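Local coordinates for 6-phosphogluconate dehydrogenase NAD-binding (Dyadobacter fermentans, PDB 4GBJ), which probably acts as an NAD(P)-dependent oxidoreductase, joining a Rossmann-type nucleotide-binding domain to a largely helical domain related to that of 3-hydroxyisobutyrate dehydrogenases, at residues B[117-122]-B[144-149]; B[137-142]-B[158-163]; B[234-239]-B[280-285]; B[240-245]-B[268-273]. All coordinates share one frame; numbering follows the deposited sequence.

Contact 1: B[117-122]-B[144-149]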
# COMPACT_ATOMS: atom_id res chain seq x y z
N HIS B 117 20.65 -20.22 -22.61
CA HIS B 117 20.50 -19.46 -21.38
C HIS B 117 19.05 -19.06 -21.16
O HIS B 117 18.41 -18.49 -22.04
CB HIS B 117 21.36 -18.19 -21.39
CG HIS B 117 22.79 -18.41 -21.77
ND1 HIS B 117 23.68 -18.93 -20.86
CD2 HIS B 117 23.45 -18.12 -22.91
CE1 HIS B 117 24.86 -18.96 -21.48
NE2 HIS B 117 24.75 -18.54 -22.74
N TYR B 118 18.56 -19.32 -19.96
CA TYR B 118 17.24 -18.93 -19.54
C TYR B 118 17.32 -17.63 -18.77
O TYR B 118 18.08 -17.53 -17.83
CB TYR B 118 16.64 -20.01 -18.66
CG TYR B 118 15.25 -19.69 -18.18
CD1 TYR B 118 14.13 -20.19 -18.83
CD2 TYR B 118 15.05 -18.98 -16.99
CE1 TYR B 118 12.86 -20.04 -18.31
CE2 TYR B 118 13.76 -18.73 -16.52
CZ TYR B 118 12.67 -19.27 -17.17
OH TYR B 118 11.40 -19.04 -16.73
N VAL B 119 16.57 -16.63 -19.20
CA VAL B 119 16.48 -15.34 -18.47
C VAL B 119 15.08 -15.18 -17.91
O VAL B 119 14.13 -15.15 -18.68
CB VAL B 119 16.85 -14.17 -19.38
CG1 VAL B 119 16.54 -12.83 -18.71
CG2 VAL B 119 18.33 -14.25 -19.75
N GLY B 120 14.97 -15.13 -16.58
CA GLY B 120 13.71 -14.86 -15.91
C GLY B 120 13.38 -13.41 -16.09
O GLY B 120 14.23 -12.56 -15.82
N ALA B 121 12.25 -13.11 -16.75
CA ALA B 121 11.97 -11.71 -17.16
C ALA B 121 10.53 -11.31 -16.93
O ALA B 121 9.91 -10.78 -17.83
CB ALA B 121 12.33 -11.50 -18.62
N PRO B 122 10.01 -11.51 -15.71
CA PRO B 122 8.60 -11.13 -15.44
C PRO B 122 8.35 -9.65 -15.66
O PRO B 122 9.20 -8.83 -15.34
CB PRO B 122 8.41 -11.54 -13.98
CG PRO B 122 9.78 -11.67 -13.42
CD PRO B 122 10.64 -12.11 -14.53
N GLY B 144 25.72 -12.35 -19.70
CA GLY B 144 25.88 -12.19 -21.14
C GLY B 144 24.53 -12.26 -21.85
O GLY B 144 24.24 -11.43 -22.72
N ALA B 145 23.68 -13.17 -21.43
CA ALA B 145 22.35 -13.30 -22.03
C ALA B 145 21.48 -12.09 -21.69
O ALA B 145 20.83 -11.57 -22.58
CB ALA B 145 21.70 -14.59 -21.61
N LYS B 146 21.54 -11.58 -20.45
CA LYS B 146 20.78 -10.35 -20.10
C LYS B 146 21.28 -9.15 -20.90
O LYS B 146 20.49 -8.32 -21.31
CB LYS B 146 20.87 -10.01 -18.60
CG LYS B 146 20.08 -10.95 -17.72
CD LYS B 146 20.20 -10.62 -16.21
CE LYS B 146 21.64 -10.65 -15.77
NZ LYS B 146 21.80 -10.76 -14.34
N GLU B 147 22.61 -9.06 -21.09
CA GLU B 147 23.21 -7.97 -21.84
C GLU B 147 22.75 -8.02 -23.31
O GLU B 147 22.49 -6.99 -23.92
CB GLU B 147 24.75 -8.02 -21.73
CG GLU B 147 25.43 -6.75 -22.21
CD GLU B 147 26.87 -6.87 -22.70
OE1 GLU B 147 27.50 -7.93 -22.49
OE2 GLU B 147 27.36 -5.90 -23.32
N ARG B 148 22.58 -9.21 -23.86
CA ARG B 148 22.12 -9.36 -25.25
C ARG B 148 20.64 -8.92 -25.44
O ARG B 148 20.30 -8.41 -26.48
CB ARG B 148 22.24 -10.84 -25.66
CG ARG B 148 21.86 -11.10 -27.10
CD ARG B 148 22.05 -12.57 -27.42
NE ARG B 148 21.67 -12.87 -28.80
CZ ARG B 148 21.62 -14.09 -29.32
NH1 ARG B 148 21.93 -15.14 -28.57
NH2 ARG B 148 21.28 -14.26 -30.59
N ILE B 149 19.77 -9.17 -24.47
CA ILE B 149 18.34 -8.90 -24.65
C ILE B 149 17.90 -7.60 -24.00
O ILE B 149 16.82 -7.11 -24.33
CB ILE B 149 17.46 -10.11 -24.18
CG1 ILE B 149 17.57 -10.41 -22.66
CG2 ILE B 149 17.87 -11.36 -25.00
CD1 ILE B 149 16.56 -9.66 -21.74

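Contact 2: B[137-142]-B[158-163]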
# COMPACT_ATOMS: atom_id res chain seq x y z
N ILE B 137 10.32 -4.14 -16.06
CA ILE B 137 10.70 -5.56 -16.10
C ILE B 137 11.85 -5.83 -15.12
O ILE B 137 12.71 -4.98 -14.91
CB ILE B 137 11.05 -5.95 -17.57
CG1 ILE B 137 10.83 -7.45 -17.83
CG2 ILE B 137 12.45 -5.49 -17.99
CD1 ILE B 137 10.95 -7.80 -19.31
N CYS B 138 11.88 -7.06 -14.58
CA CYS B 138 12.97 -7.56 -13.74
C CYS B 138 13.64 -8.65 -14.50
O CYS B 138 12.95 -9.49 -15.07
CB CYS B 138 12.47 -8.06 -12.38
SG CYS B 138 11.94 -6.73 -11.28
N LEU B 139 14.97 -8.68 -14.49
CA LEU B 139 15.73 -9.69 -15.21
C LEU B 139 16.61 -10.40 -14.28
O LEU B 139 17.23 -9.76 -13.44
CB LEU B 139 16.59 -9.10 -16.32
CG LEU B 139 15.95 -8.19 -17.33
CD1 LEU B 139 17.01 -7.63 -18.23
CD2 LEU B 139 14.84 -8.94 -18.14
N SER B 140 16.74 -11.71 -14.45
CA SER B 140 17.71 -12.49 -13.69
C SER B 140 18.11 -13.72 -14.53
O SER B 140 17.34 -14.22 -15.37
CB SER B 140 17.15 -12.87 -12.32
OG SER B 140 16.19 -13.91 -12.37
N GLY B 141 19.35 -14.15 -14.32
CA GLY B 141 19.98 -15.20 -15.11
C GLY B 141 21.34 -14.77 -15.57
O GLY B 141 21.90 -13.80 -15.04
N ASN B 142 21.88 -15.49 -16.57
CA ASN B 142 23.21 -15.28 -17.12
C ASN B 142 23.46 -13.80 -17.58
O ASN B 142 22.65 -13.24 -18.31
CB ASN B 142 23.44 -16.26 -18.25
CG ASN B 142 24.75 -16.07 -18.96
OD1 ASN B 142 24.83 -15.29 -19.90
ND2 ASN B 142 25.79 -16.77 -18.53
N LYS B 158 9.71 1.05 -19.36
CA LYS B 158 10.46 2.20 -18.88
C LYS B 158 11.66 1.64 -18.12
O LYS B 158 12.78 1.75 -18.58
CB LYS B 158 9.55 3.09 -18.01
CG LYS B 158 10.24 4.22 -17.28
CD LYS B 158 9.23 5.07 -16.50
CE LYS B 158 9.88 5.91 -15.43
NZ LYS B 158 10.75 6.97 -16.00
N GLY B 159 11.41 0.94 -17.02
CA GLY B 159 12.48 0.41 -16.18
C GLY B 159 12.85 -1.04 -16.41
O GLY B 159 11.98 -1.90 -16.58
N VAL B 160 14.16 -1.29 -16.32
CA VAL B 160 14.77 -2.60 -16.40
C VAL B 160 15.57 -2.77 -15.12
O VAL B 160 16.51 -2.03 -14.90
CB VAL B 160 15.65 -2.77 -17.66
CG1 VAL B 160 16.20 -4.20 -17.75
CG2 VAL B 160 14.86 -2.44 -18.92
N PHE B 161 15.18 -3.73 -14.27
CA PHE B 161 15.88 -3.98 -13.01
C PHE B 161 16.60 -5.31 -13.09
O PHE B 161 16.03 -6.30 -13.54
CB PHE B 161 14.90 -3.93 -11.83
CG PHE B 161 14.23 -2.59 -11.70
CD1 PHE B 161 14.73 -1.62 -10.83
CD2 PHE B 161 13.13 -2.27 -12.48
CE1 PHE B 161 14.16 -0.35 -10.77
CE2 PHE B 161 12.51 -1.02 -12.37
CZ PHE B 161 13.03 -0.06 -11.52
N ASP B 162 17.86 -5.34 -12.70
CA ASP B 162 18.67 -6.54 -12.76
C ASP B 162 18.79 -7.17 -11.39
O ASP B 162 19.23 -6.52 -10.46
CB ASP B 162 20.04 -6.19 -13.31
CG ASP B 162 20.85 -7.39 -13.78
OD1 ASP B 162 21.50 -7.31 -14.86
OD2 ASP B 162 20.89 -8.39 -13.05
N PHE B 163 18.40 -8.44 -11.25
CA PHE B 163 18.45 -9.15 -9.96
C PHE B 163 19.52 -10.30 -9.95
O PHE B 163 19.43 -11.22 -9.13
CB PHE B 163 17.03 -9.65 -9.59
CG PHE B 163 16.23 -8.52 -9.00
CD1 PHE B 163 16.29 -8.24 -7.64
CD2 PHE B 163 15.54 -7.63 -9.81
CE1 PHE B 163 15.70 -7.10 -7.11
CE2 PHE B 163 14.88 -6.53 -9.26
CZ PHE B 163 15.01 -6.24 -7.92

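Contact 3: B[234-239]-B[280-285]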
# COMPACT_ATOMS: atom_id res chain seq x y z
N VAL B 234 -13.62 -7.44 -16.00
CA VAL B 234 -12.52 -8.24 -15.50
C VAL B 234 -11.23 -7.89 -16.19
O VAL B 234 -11.16 -7.93 -17.41
CB VAL B 234 -12.86 -9.74 -15.69
CG1 VAL B 234 -11.73 -10.64 -15.20
CG2 VAL B 234 -14.16 -10.06 -14.96
N ALA B 235 -10.21 -7.57 -15.39
CA ALA B 235 -8.83 -7.31 -15.83
C ALA B 235 -7.99 -8.55 -15.62
O ALA B 235 -7.20 -8.89 -16.49
CB ALA B 235 -8.23 -6.14 -15.05
N PHE B 236 -8.17 -9.27 -14.47
CA PHE B 236 -7.48 -10.53 -14.14
C PHE B 236 -8.53 -11.43 -13.45
O PHE B 236 -9.09 -11.04 -12.41
CB PHE B 236 -6.29 -10.18 -13.23
CG PHE B 236 -5.20 -11.22 -13.09
CD1 PHE B 236 -4.50 -11.67 -14.20
CD2 PHE B 236 -4.81 -11.68 -11.82
CE1 PHE B 236 -3.48 -12.61 -14.06
CE2 PHE B 236 -3.77 -12.60 -11.69
CZ PHE B 236 -3.11 -13.06 -12.81
N ARG B 237 -8.85 -12.61 -14.02
CA ARG B 237 -9.93 -13.45 -13.49
C ARG B 237 -9.65 -13.94 -12.09
O ARG B 237 -8.51 -14.23 -11.76
CB ARG B 237 -10.28 -14.63 -14.42
CG ARG B 237 -11.76 -14.94 -14.35
CD ARG B 237 -12.28 -15.65 -15.59
NE ARG B 237 -13.49 -16.42 -15.27
CZ ARG B 237 -13.51 -17.60 -14.66
NH1 ARG B 237 -12.38 -18.20 -14.32
NH2 ARG B 237 -14.66 -18.21 -14.40
N PHE B 238 -10.69 -14.01 -11.26
CA PHE B 238 -10.59 -14.29 -9.81
C PHE B 238 -9.76 -15.53 -9.46
O PHE B 238 -8.85 -15.43 -8.62
CB PHE B 238 -11.99 -14.37 -9.18
CG PHE B 238 -12.09 -14.35 -7.69
CD1 PHE B 238 -12.15 -13.15 -7.01
CD2 PHE B 238 -12.32 -15.53 -6.98
CE1 PHE B 238 -12.26 -13.12 -5.62
CE2 PHE B 238 -12.48 -15.51 -5.59
CZ PHE B 238 -12.43 -14.29 -4.91
N PRO B 239 -10.00 -16.67 -10.08
CA PRO B 239 -9.21 -17.86 -9.73
C PRO B 239 -7.71 -17.65 -9.95
O PRO B 239 -6.91 -18.29 -9.28
CB PRO B 239 -9.77 -18.96 -10.63
CG PRO B 239 -11.11 -18.48 -11.04
CD PRO B 239 -10.99 -16.99 -11.14
N LEU B 280 -15.60 -12.77 -11.38
CA LEU B 280 -15.30 -11.38 -11.08
C LEU B 280 -13.81 -11.11 -11.26
O LEU B 280 -13.06 -12.05 -11.39
CB LEU B 280 -15.72 -11.06 -9.65
CG LEU B 280 -17.24 -11.27 -9.34
CD1 LEU B 280 -17.55 -10.82 -7.92
CD2 LEU B 280 -18.13 -10.49 -10.29
N ASP B 281 -13.39 -9.84 -11.21
CA ASP B 281 -11.98 -9.49 -11.21
C ASP B 281 -11.34 -9.97 -9.90
O ASP B 281 -12.00 -10.00 -8.85
CB ASP B 281 -11.85 -7.96 -11.35
CG ASP B 281 -10.44 -7.53 -11.53
OD1 ASP B 281 -9.87 -7.84 -12.62
OD2 ASP B 281 -9.86 -6.95 -10.57
N TRP B 282 -10.03 -10.20 -9.93
CA TRP B 282 -9.29 -10.65 -8.74
C TRP B 282 -9.36 -9.62 -7.61
O TRP B 282 -9.27 -10.03 -6.47
CB TRP B 282 -7.85 -10.99 -9.08
CG TRP B 282 -6.94 -9.81 -9.19
CD1 TRP B 282 -7.04 -8.77 -10.07
CD2 TRP B 282 -5.70 -9.63 -8.50
NE1 TRP B 282 -5.96 -7.93 -9.93
CE2 TRP B 282 -5.12 -8.44 -8.98
CE3 TRP B 282 -5.03 -10.37 -7.51
CZ2 TRP B 282 -3.89 -7.96 -8.50
CZ3 TRP B 282 -3.84 -9.86 -7.00
CH2 TRP B 282 -3.30 -8.65 -7.47
N GLY B 283 -9.63 -8.35 -7.92
CA GLY B 283 -9.88 -7.32 -6.93
C GLY B 283 -11.00 -7.66 -5.97
O GLY B 283 -11.06 -7.13 -4.85
N ALA B 284 -11.94 -8.55 -6.39
CA ALA B 284 -13.07 -8.95 -5.55
C ALA B 284 -12.64 -9.69 -4.31
O ALA B 284 -13.47 -9.94 -3.47
CB ALA B 284 -14.05 -9.79 -6.35
N LEU B 285 -11.33 -9.96 -4.10
CA LEU B 285 -10.89 -10.53 -2.82
C LEU B 285 -11.32 -9.56 -1.69
O LEU B 285 -11.60 -9.99 -0.55
CB LEU B 285 -9.36 -10.79 -2.80
CG LEU B 285 -8.46 -9.54 -2.69
CD1 LEU B 285 -8.21 -9.13 -1.25
CD2 LEU B 285 -7.15 -9.76 -3.42

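Contact 4: B[240-245]-B[268-273]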
# COMPACT_ATOMS: atom_id res chain seq x y z
N LEU B 240 -7.33 -16.73 -10.87
CA LEU B 240 -5.91 -16.48 -11.12
C LEU B 240 -5.23 -15.79 -9.91
O LEU B 240 -4.05 -15.98 -9.71
CB LEU B 240 -5.70 -15.68 -12.42
CG LEU B 240 -6.23 -16.39 -13.65
CD1 LEU B 240 -6.11 -15.51 -14.87
CD2 LEU B 240 -5.55 -17.75 -13.87
N GLY B 241 -5.98 -15.10 -9.05
CA GLY B 241 -5.41 -14.51 -7.86
C GLY B 241 -4.97 -15.55 -6.87
O GLY B 241 -3.92 -15.42 -6.22
N LEU B 242 -5.77 -16.61 -6.76
CA LEU B 242 -5.48 -17.74 -5.90
C LEU B 242 -4.24 -18.48 -6.38
O LEU B 242 -3.39 -18.82 -5.58
CB LEU B 242 -6.70 -18.68 -5.82
CG LEU B 242 -6.57 -19.95 -4.95
CD1 LEU B 242 -6.09 -19.61 -3.56
CD2 LEU B 242 -7.83 -20.74 -4.93
N LYS B 243 -4.14 -18.72 -7.69
CA LYS B 243 -2.96 -19.36 -8.29
C LYS B 243 -1.68 -18.57 -7.91
O LYS B 243 -0.72 -19.16 -7.41
CB LYS B 243 -3.09 -19.39 -9.82
CG LYS B 243 -1.90 -20.07 -10.55
CD LYS B 243 -1.98 -19.97 -12.09
CE LYS B 243 -1.65 -18.59 -12.68
NZ LYS B 243 -0.23 -18.16 -12.41
N ASP B 244 -1.75 -17.22 -8.00
CA ASP B 244 -0.60 -16.37 -7.71
C ASP B 244 -0.24 -16.35 -6.22
O ASP B 244 0.94 -16.48 -5.90
CB ASP B 244 -0.78 -14.94 -8.25
CG ASP B 244 -0.39 -14.75 -9.73
OD1 ASP B 244 0.11 -15.74 -10.37
OD2 ASP B 244 -0.53 -13.59 -10.24
N ILE B 245 -1.20 -16.20 -5.32
CA ILE B 245 -0.87 -16.19 -3.90
C ILE B 245 -0.32 -17.57 -3.46
O ILE B 245 0.53 -17.61 -2.59
CB ILE B 245 -2.04 -15.71 -3.02
CG1 ILE B 245 -1.56 -15.25 -1.68
CG2 ILE B 245 -3.13 -16.76 -2.85
CD1 ILE B 245 -0.69 -13.95 -1.71
N ARG B 268 -9.36 -15.32 1.34
CA ARG B 268 -10.34 -14.50 0.64
C ARG B 268 -10.74 -15.12 -0.73
O ARG B 268 -11.90 -15.06 -1.10
CB ARG B 268 -9.80 -13.10 0.38
CG ARG B 268 -9.49 -12.29 1.60
CD ARG B 268 -10.65 -12.25 2.55
NE ARG B 268 -10.54 -11.17 3.52
CZ ARG B 268 -11.37 -10.99 4.55
NH1 ARG B 268 -12.36 -11.83 4.77
NH2 ARG B 268 -11.18 -9.98 5.39
N PHE B 269 -9.78 -15.64 -1.47
CA PHE B 269 -10.05 -16.30 -2.76
C PHE B 269 -10.80 -17.58 -2.58
O PHE B 269 -11.77 -17.83 -3.31
CB PHE B 269 -8.77 -16.59 -3.56
CG PHE B 269 -8.16 -15.34 -4.16
CD1 PHE B 269 -8.85 -14.60 -5.11
CD2 PHE B 269 -6.95 -14.85 -3.69
CE1 PHE B 269 -8.34 -13.40 -5.58
CE2 PHE B 269 -6.44 -13.66 -4.17
CZ PHE B 269 -7.12 -12.96 -5.13
N ILE B 270 -10.38 -18.42 -1.61
CA ILE B 270 -11.08 -19.71 -1.39
C ILE B 270 -12.58 -19.45 -1.04
O ILE B 270 -13.50 -20.05 -1.61
CB ILE B 270 -10.38 -20.54 -0.29
CG1 ILE B 270 -8.97 -20.96 -0.79
CG2 ILE B 270 -11.20 -21.77 0.05
CD1 ILE B 270 -8.10 -21.57 0.29
N SER B 271 -12.80 -18.54 -0.09
CA SER B 271 -14.15 -18.15 0.34
C SER B 271 -14.92 -17.50 -0.81
O SER B 271 -16.11 -17.80 -0.98
CB SER B 271 -14.11 -17.24 1.56
OG SER B 271 -15.43 -17.06 2.03
N GLY B 272 -14.26 -16.67 -1.62
CA GLY B 272 -14.91 -16.07 -2.76
C GLY B 272 -15.37 -17.08 -3.79
O GLY B 272 -16.42 -16.91 -4.41
N LEU B 273 -14.57 -18.13 -4.00
CA LEU B 273 -14.98 -19.22 -4.89
C LEU B 273 -16.18 -19.98 -4.28
O LEU B 273 -17.10 -20.37 -4.99
CB LEU B 273 -13.82 -20.15 -5.17
CG LEU B 273 -12.73 -19.61 -6.10
CD1 LEU B 273 -11.53 -20.55 -6.10
CD2 LEU B 273 -13.27 -19.38 -7.54

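Contact 1: B[117-122]-B[144-149]
Ala145 is the short side chain on which two residues of the strand converge. Its CB meets His117 CB at 3.6 Å and Val119 CG2 at 3.9 Å, so one methyl group is shared by the two strand residues that face the helix, while Tyr118 between them points the other way, where its ring meets those of His93 and His111 edge-to-face. The His117 imidazole does not lie flat on the methyl. It stands obliquely beside it, with CG 4.0 Å from Ala145 CB, and its ND1 reaches a weak hydrogen bond with Glu112.

Val119 spreads its two branches over different helix residues. CG1, anti to the backbone N (chi1 171°), comes 4.1 Å from Lys146 CG and 4.4 Å from Ile149 CD1, while CG2 is the branch that meets Ala145. The Val119 and Lys146 side chains meet at a slant. Lys146 uses only the root of its chain here; the chain bends at chi3 (-57°) and its NZ leads away to a salt bridge with Asp162.

Strand 117-120 and helix 144-149 run 8.8 Å apart at closest approach, as in an alpha/beta sandwich where a helix covers one face of the sheet. Ala145 and Ile149 also touch Val92 and Val94 of the neighbouring strand 92-95, and Asn142 OD1 accepts from Ala145 N at the start of the helix. The join between strand and helix is therefore apolar and small: methyl and methylene groups make it, and the polar ends of His117 and Lys146 find their partners beyond it.

Contact 2: B[137-142]-B[158-163]
Ile137 and Leu139 share their backbone polar groups with the strand beside them in a parallel ladder. Ile137 N donates to Gly159 O, and Ile137 O accepts from Phe161 N. One step on, Leu139 N donates to Phe161 O and Leu139 O accepts from Phe163 N, each bond at 2.8 Å between N and O. Phe161 O has a second, softer contact, 3.3 Å from Cys138 CA.

On one face of this pair Leu139 CD1 lies 3.6 Å from Val160 CG1, with the Ile137 and Val160 side chains side by side. On the other, Cys138 SG approaches Phe163 CE2 at 3.6 Å, an oblique sulfur-aromatic contact; Met208 of the second subunit packs on Cys138 and Phe161.

Side-chain oxygens find partners outside the two segments. Ser140 OG bonds to Asp166 O and Ala170 N, and besides its salt bridge to Lys146, Asp162 OD2 accepts from Gly164 N. The strands are the two ends of a beta-alpha-beta crossover through helix 143-153. Here the main chain supplies the polar bonding between the segments, leaving the side chains to apolar and sulfur-aromatic contact.

Contact 3: B[234-239]-B[280-285]
Asp281 reaches across to the backbone of Ala235 and Phe236, and its carboxylate takes two of the four hydrogen bonds across the contact. OD1 accepts two N-H groups, from Ala235 N at 2.8 Å and from Phe236 N at 2.9 Å, arriving from opposite faces of the carboxylate plane. Phe236 N comes nearly in line with the C-O bond; Ala235 N lies 30° out of the plane on the anti side. The other oxygen stays within its own segment: OD2 accepts from Gly283 N at 3.0 Å, from above the plane, closing an Asx turn that leads into the 3-10 segment 282-285. Three backbone N-H groups thus hold one carboxylate.

Main-chain bonds add to this. Trp282 N donates to Phe236 O at 2.8 Å, while the bond from Phe238 N to Leu280 O is weak.

The aromatic contact is T-shaped. Phe236 turns its edge to the five-membered ring of Trp282, with the planes at 82° and the centroids 5.2 Å apart; CD2 sits over that face toward the rim. Trp282 CD1 comes 3.5 Å from Phe236 CB. Phe238 presents a ring edge to the backbone of the 3-10 segment, with CE1 3.6 Å from Leu285 N and CD1 beside Asp281 O; Ala284 CB lies off that plane.

Around these residues, Phe238 packs on Leu273 and edge-to-face with Phe269 of helix 260-274. Trp282 leans on Ile181 and Ala182 of the long helix 169-197, so the loop before helix 288-292 is fitted between that helix and the start of helix 238-254.

Contact 4: B[240-245]-B[268-273]
Gly241 and Leu242 lay their backbone over one face of the Phe269 ring. Gly241 CA is 3.6 Å from Phe269 CZ and 3.9 Å from the ring centroid, 25° off the normal, which makes it a CH-pi contact. Leu242 N stands over the centre of the same face. With no side chain on Gly241, the ring can lie directly on the helix backbone.

Leu242 then carries the contact along the second helix. Its CB meets Phe269 CB at 3.7 Å, the two side chains sliding past each other in opposite directions. CG is anti to the backbone N (chi1 180°), and the branches beyond it part: CD2 comes 3.9 Å from Leu273 CD1, CD1 4.2 Å from Ile270 CG1. Ile245 CG2 is a looser neighbour of the ring, 4.4 Å from Phe269 CD2.

These helices, 238-254 and 260-274, follow each other in the chain and form an antiparallel hairpin in the helical domain, their short segments 9.5 Å apart at the axes and inclined at 152°.

Further out, Leu285 also packs on Phe269. Ile245 extends the packing to Ala262 and Ile265 of helix 260-274 and to Phe179 of helix 169-197. Next to Phe269 in the chain, Arg268 forms salt bridges with Glu186 of helix 169-197 and with Asp292, and it packs on Pro260 of the second subunit.

In the fold
The contacts fall into two pairs, one in each domain and on opposite sides of the chain's centre. Contacts 1 and 2 interlock through helix 143-153, which connects the strands of contact 2 and covers the sheet in contact 1; Gly120 N probably bonds to Ser140 O between them. Contacts 3 and 4 share helix 238-254, and Phe238 and Phe269 tie them together. Contact 1 is buried, whereas the other three are partly so, contact 2 including one of the sheet's two outer strands within this chain. Chemistry follows position: the helix in contact 1 meets the sheet through apolar groups, the two helices of contact 4 through apolar and CH-pi contact, parallel strands in contact 2 through the backbone, and contact 3's loops through a carboxylate holding backbone N-H groups.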